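Local coordinates for putative TIM-barrel metal-dependent hydrolase (Mycobacterium avium subsp. paratuberculosis S397, PDB 4DZI), which is a putative metal-dependent hydrolase of the amidohydrolase superfamily, with a TIM-barrel fold and a two-metal site occupied here by cadmium, at residues 64-68 with 69-73; 126-129 with 130-134. All coordinates share one frame; numbering follows the deposited sequence.

Contact 1: 64-68 with 69-73; sequences PIIVP and GCLDL
Val67 and Cys70 close a tight reversal of the chain with one backbone hydrogen bond: Cys70 N gives its hydrogen to Val67 O at 3.2 Å, nearly straight at 161°. A second backbone bond, Asp72 N to Gly69 O at 3.0 Å, follows at once and leads into helix 72-76. The two central residues of the turn are Pro68 and Gly69, a classic pair for a type II beta turn: the proline ring restricts phi to near the value that the first corner needs, while the second needs a positive phi, 76°, where a CB would run into Pro68 O.

The turn joins strand 65-66, which pairs antiparallel with strand 91-92, to helix 72-76 at the surface of the amidohydrolase fold. Backbone bonds between Gly69 and His359 and between Leu71 and Gly360 tie it to the loop that carries metal ligands; His359 itself binds cadmium.

The SG of Cys70 lies between its own backbone N and carbonyl carbon (chi1 67°), which turns it back toward Ile66. There the compact thiol packs against both a carbonyl oxygen and a methylene: SG comes within 3.3 Å of Val67 O, a polar neighbour.

Apolar contacts line one flank. Cys70 SG touches the methylene Ile66 CG1 at 3.4 Å. Beyond it, the extended Ile66 side chain reaches forward until CD1 meets Leu71 CD1 at 3.5 Å, tighter than usual for two methyls, the two side chains crossing at about a right angle. Val67 CB and Cys70 CB come together more loosely, at 4.2 Å.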
loop_
_atom_site.group_PDB
_atom_site.type_symbol
_atom_site.label_atom_id
_atom_site.label_comp_id
_atom_site.label_asym_id
_atom_site.label_seq_id
_atom_site.Cartn_x
_atom_site.Cartn_y
_atom_site.Cartn_z
ATOM N N PRO C 64 18.511 -26.311 13.527
ATOM C CA PRO C 64 17.625 -26.195 14.693
ATOM C C PRO C 64 16.418 -25.346 14.358
ATOM O O PRO C 64 16.355 -24.694 13.285
ATOM C CB PRO C 64 18.479 -25.463 15.737
ATOM C CG PRO C 64 19.550 -24.796 14.965
ATOM C CD PRO C 64 19.817 -25.666 13.768
ATOM N N ILE C 65 15.467 -25.326 15.279
ATOM C CA ILE C 65 14.164 -24.772 14.937
ATOM C C ILE C 65 13.751 -23.776 16.022
ATOM O O ILE C 65 13.944 -24.023 17.226
ATOM C CB ILE C 65 13.124 -25.896 14.755
ATOM C CG1 ILE C 65 11.823 -25.305 14.188
ATOM C CG2 ILE C 65 12.904 -26.637 16.063
ATOM C CD1 ILE C 65 12.003 -24.733 12.795
ATOM N N ILE C 66 13.185 -22.641 15.600
ATOM C CA ILE C 66 12.788 -21.596 16.538
ATOM C C ILE C 66 11.792 -22.097 17.633
ATOM O O ILE C 66 10.949 -22.967 17.391
ATOM C CB ILE C 66 12.204 -20.376 15.765
ATOM C CG1 ILE C 66 12.071 -19.169 16.685
ATOM C CG2 ILE C 66 10.860 -20.734 15.135
ATOM C CD1 ILE C 66 11.780 -17.875 15.926
ATOM N N VAL C 67 11.891 -21.545 18.832
ATOM C CA VAL C 67 10.953 -21.859 19.926
ATOM C C VAL C 67 9.630 -21.128 19.666
ATOM O O VAL C 67 9.634 -19.945 19.361
ATOM C CB VAL C 67 11.533 -21.367 21.273
ATOM C CG1 VAL C 67 10.467 -21.424 22.372
ATOM C CG2 VAL C 67 12.777 -22.193 21.649
ATOM N N PRO C 68 8.497 -21.833 19.761
ATOM C CA PRO C 68 7.218 -21.181 19.477
ATOM C C PRO C 68 7.018 -19.988 20.385
ATOM O O PRO C 68 7.283 -20.056 21.591
ATOM C CB PRO C 68 6.179 -22.288 19.810
ATOM C CG PRO C 68 6.918 -23.554 19.541
ATOM C CD PRO C 68 8.340 -23.289 20.024
ATOM N N GLY C 69 6.538 -18.879 19.821
ATOM C CA GLY C 69 6.248 -17.698 20.620
ATOM C C GLY C 69 7.423 -16.854 21.071
ATOM O O GLY C 69 7.217 -15.835 21.700
ATOM N N CYS C 70 8.654 -17.235 20.753
ATOM C CA CYS C 70 9.767 -16.471 21.325
ATOM C C CYS C 70 9.849 -15.064 20.732
ATOM O O CYS C 70 10.446 -14.166 21.338
ATOM C CB CYS C 70 11.098 -17.212 21.229
ATOM S SG CYS C 70 11.754 -17.467 19.582
ATOM N N LEU C 71 9.255 -14.862 19.559
ATOM C CA LEU C 71 9.239 -13.551 18.946
ATOM C C LEU C 71 7.919 -12.812 19.207
ATOM O O LEU C 71 7.725 -11.708 18.722
ATOM C CB LEU C 71 9.519 -13.662 17.447
ATOM C CG LEU C 71 10.794 -14.429 17.073
ATOM C CD1 LEU C 71 11.014 -14.512 15.566
ATOM C CD2 LEU C 71 11.979 -13.768 17.753
ATOM N N ASP C 72 7.019 -13.415 19.980
ATOM C CA ASP C 72 5.671 -12.859 20.128
ATOM C C ASP C 72 5.736 -11.471 20.778
ATOM O O ASP C 72 5.256 -10.484 20.211
ATOM C CB ASP C 72 4.752 -13.848 20.885
ATOM C CG ASP C 72 3.335 -13.328 21.083
ATOM O OD1 ASP C 72 2.703 -13.712 22.099
ATOM O OD2 ASP C 72 2.836 -12.565 20.231
ATOM N N LEU C 73 6.364 -11.376 21.944
ATOM C CA LEU C 73 6.481 -10.070 22.609
ATOM C C LEU C 73 7.165 -9.005 21.723
ATOM O O LEU C 73 6.802 -7.824 21.772
ATOM C CB LEU C 73 7.160 -10.185 23.984
ATOM C CG LEU C 73 6.328 -10.854 25.085
ATOM C CD1 LEU C 73 6.982 -10.668 26.449
ATOM C CD2 LEU C 73 4.896 -10.327 25.097
#

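Contact 2: 126-129 with 130-134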
loop_
_atom_site.group_PDB
_atom_site.type_symbol
_atom_site.label_atom_id
_atom_site.label_comp_id
_atom_site.label_asym_id
_atom_site.label_seq_id
_atom_site.Cartn_x
_atom_site.Cartn_y
_atom_site.Cartn_z
ATOM N N CYS C 126 4.837 -21.688 1.219
ATOM C CA CYS C 126 4.322 -20.303 0.997
ATOM C C CYS C 126 5.314 -19.400 0.245
ATOM O O CYS C 126 4.958 -18.234 -0.054
ATOM C CB CYS C 126 3.898 -19.637 2.305
ATOM S SG CYS C 126 2.490 -20.520 3.062
ATOM N N GLY C 127 6.517 -19.890 -0.055
ATOM C CA GLY C 127 7.479 -19.127 -0.884
ATOM C C GLY C 127 7.705 -19.669 -2.285
ATOM O O GLY C 127 8.403 -19.031 -3.079
ATOM N N VAL C 128 7.188 -20.863 -2.581
ATOM C CA VAL C 128 7.576 -21.542 -3.821
ATOM C C VAL C 128 6.970 -20.882 -5.060
ATOM O O VAL C 128 7.648 -20.719 -6.087
ATOM C CB VAL C 128 7.278 -23.045 -3.749
ATOM C CG1 VAL C 128 7.547 -23.716 -5.101
ATOM C CG2 VAL C 128 8.140 -23.686 -2.662
ATOM N N GLU C 129 5.703 -20.496 -4.988
ATOM C CA GLU C 129 5.049 -19.970 -6.180
ATOM C C GLU C 129 5.706 -18.673 -6.691
ATOM O O GLU C 129 5.798 -18.484 -7.913
ATOM C CB GLU C 129 3.577 -19.743 -5.946
ATOM C CG GLU C 129 2.841 -21.041 -5.710
ATOM C CD GLU C 129 1.475 -20.775 -5.122
ATOM O OE1 GLU C 129 1.325 -20.630 -3.867
ATOM O OE2 GLU C 129 0.536 -20.700 -5.946
ATOM N N GLU C 130 6.162 -17.794 -5.801
ATOM C CA GLU C 130 6.815 -16.573 -6.316
ATOM C C GLU C 130 8.073 -16.969 -7.091
ATOM O O GLU C 130 8.369 -16.386 -8.156
ATOM C CB GLU C 130 7.149 -15.612 -5.168
ATOM C CG GLU C 130 7.898 -14.376 -5.612
ATOM C CD GLU C 130 7.067 -13.394 -6.389
ATOM O OE1 GLU C 130 5.844 -13.603 -6.577
ATOM O OE2 GLU C 130 7.679 -12.376 -6.830
ATOM N N ALA C 131 8.802 -17.974 -6.567
ATOM C CA ALA C 131 10.054 -18.454 -7.186
ATOM C C ALA C 131 9.778 -19.079 -8.563
ATOM O O ALA C 131 10.665 -19.109 -9.427
ATOM C CB ALA C 131 10.749 -19.462 -6.284
ATOM N N LEU C 132 8.581 -19.615 -8.745
ATOM C CA LEU C 132 8.234 -20.299 -10.001
ATOM C C LEU C 132 7.309 -19.484 -10.892
ATOM O O LEU C 132 6.722 -20.021 -11.839
ATOM C CB LEU C 132 7.626 -21.698 -9.715
ATOM C CG LEU C 132 8.625 -22.687 -9.129
ATOM C CD1 LEU C 132 7.864 -23.944 -8.734
ATOM C CD2 LEU C 132 9.736 -22.986 -10.140
ATOM N N LYS C 133 7.195 -18.182 -10.630
ATOM C CA LYS C 133 6.200 -17.390 -11.328
ATOM C C LYS C 133 6.515 -17.156 -12.806
ATOM O O LYS C 133 5.641 -16.688 -13.543
ATOM C CB LYS C 133 5.956 -16.051 -10.612
ATOM C CG LYS C 133 7.052 -15.029 -10.806
ATOM C CD LYS C 133 6.694 -13.746 -10.070
ATOM C CE LYS C 133 7.731 -12.658 -10.235
ATOM N NZ LYS C 133 7.329 -11.491 -9.375
ATOM N N HIS C 134 7.724 -17.500 -13.224
ATOM C CA HIS C 134 8.106 -17.414 -14.650
ATOM C C HIS C 134 8.046 -18.754 -15.338
ATOM O O HIS C 134 8.465 -18.889 -16.492
ATOM C CB HIS C 134 9.518 -16.822 -14.772
ATOM C CG HIS C 134 9.678 -15.486 -14.090
ATOM N ND1 HIS C 134 9.089 -14.358 -14.549
ATOM C CD2 HIS C 134 10.380 -15.125 -12.939
ATOM C CE1 HIS C 134 9.406 -13.320 -13.737
ATOM N NE2 HIS C 134 10.186 -13.791 -12.746
HETATM O O HOH W 1 5.222 -17.865 -3.098
#
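Glu129 meets the following residues through its backbone: its carbonyl oxygen accepts a weak hydrogen bond from Leu132 N at 3.1 Å, bent to 131°. The same N-H also reaches Val128 O, again weakly, at 3.0 Å, so one donor is shared between an i-3 and an i-4 carbonyl. Such sharing suits a helix that is ending, and Leu132 is indeed the first residue to leave helical phi/psi. The Glu129 side chain, CG beside the backbone N (chi1 -66°), packs on Ile168 and Arg195.

Glu130 sits in the short helix 128-131, a single turn that follows strand 115-121 of the amidohydrolase domain and precedes the long helix 136-153. Its backbone N donates to a water at 2.9 Å, and the same water lies in hydrogen-bonding position to Cys126 O, to which it probably donates, bridging the start of the helix. Its side chain bends at chi2 (72°), bringing OE2 within 2.7 Å of Lys133 NZ in a salt bridge, the ammonium approaching OE2 from above the carboxylate plane. OE1 has Arg195 as a second cationic partner, so this glutamate probably stays ionised.

Val128 and Leu132, one helical turn apart, lie side by side and point the same way, with Val128 CG1 3.7 Å from Leu132 CD1. Branched aliphatic groups suit this buried flank, where Phe23 touches Val128, while Ile49 and helix 136-153 pack against Leu132.

Both contacts are local and lie in the amidohydrolase domain, but they hold different elements, about 26 Å apart between centres. Contact 1 is a surface turn between a short strand and a helix, whereas contact 2, partly buried with four of its seven touching residues enclosed, spans one short helix and its end. Their backbone bonding differs accordingly: a single nearly straight bond closes the turn, while an N-H shared between two weak, bent bonds marks the helix end. Side-chain chemistry diverges too. The turn relies on apolar and thiol packing; 126-134 adds a salt bridge and a bridging water to its aliphatic pair.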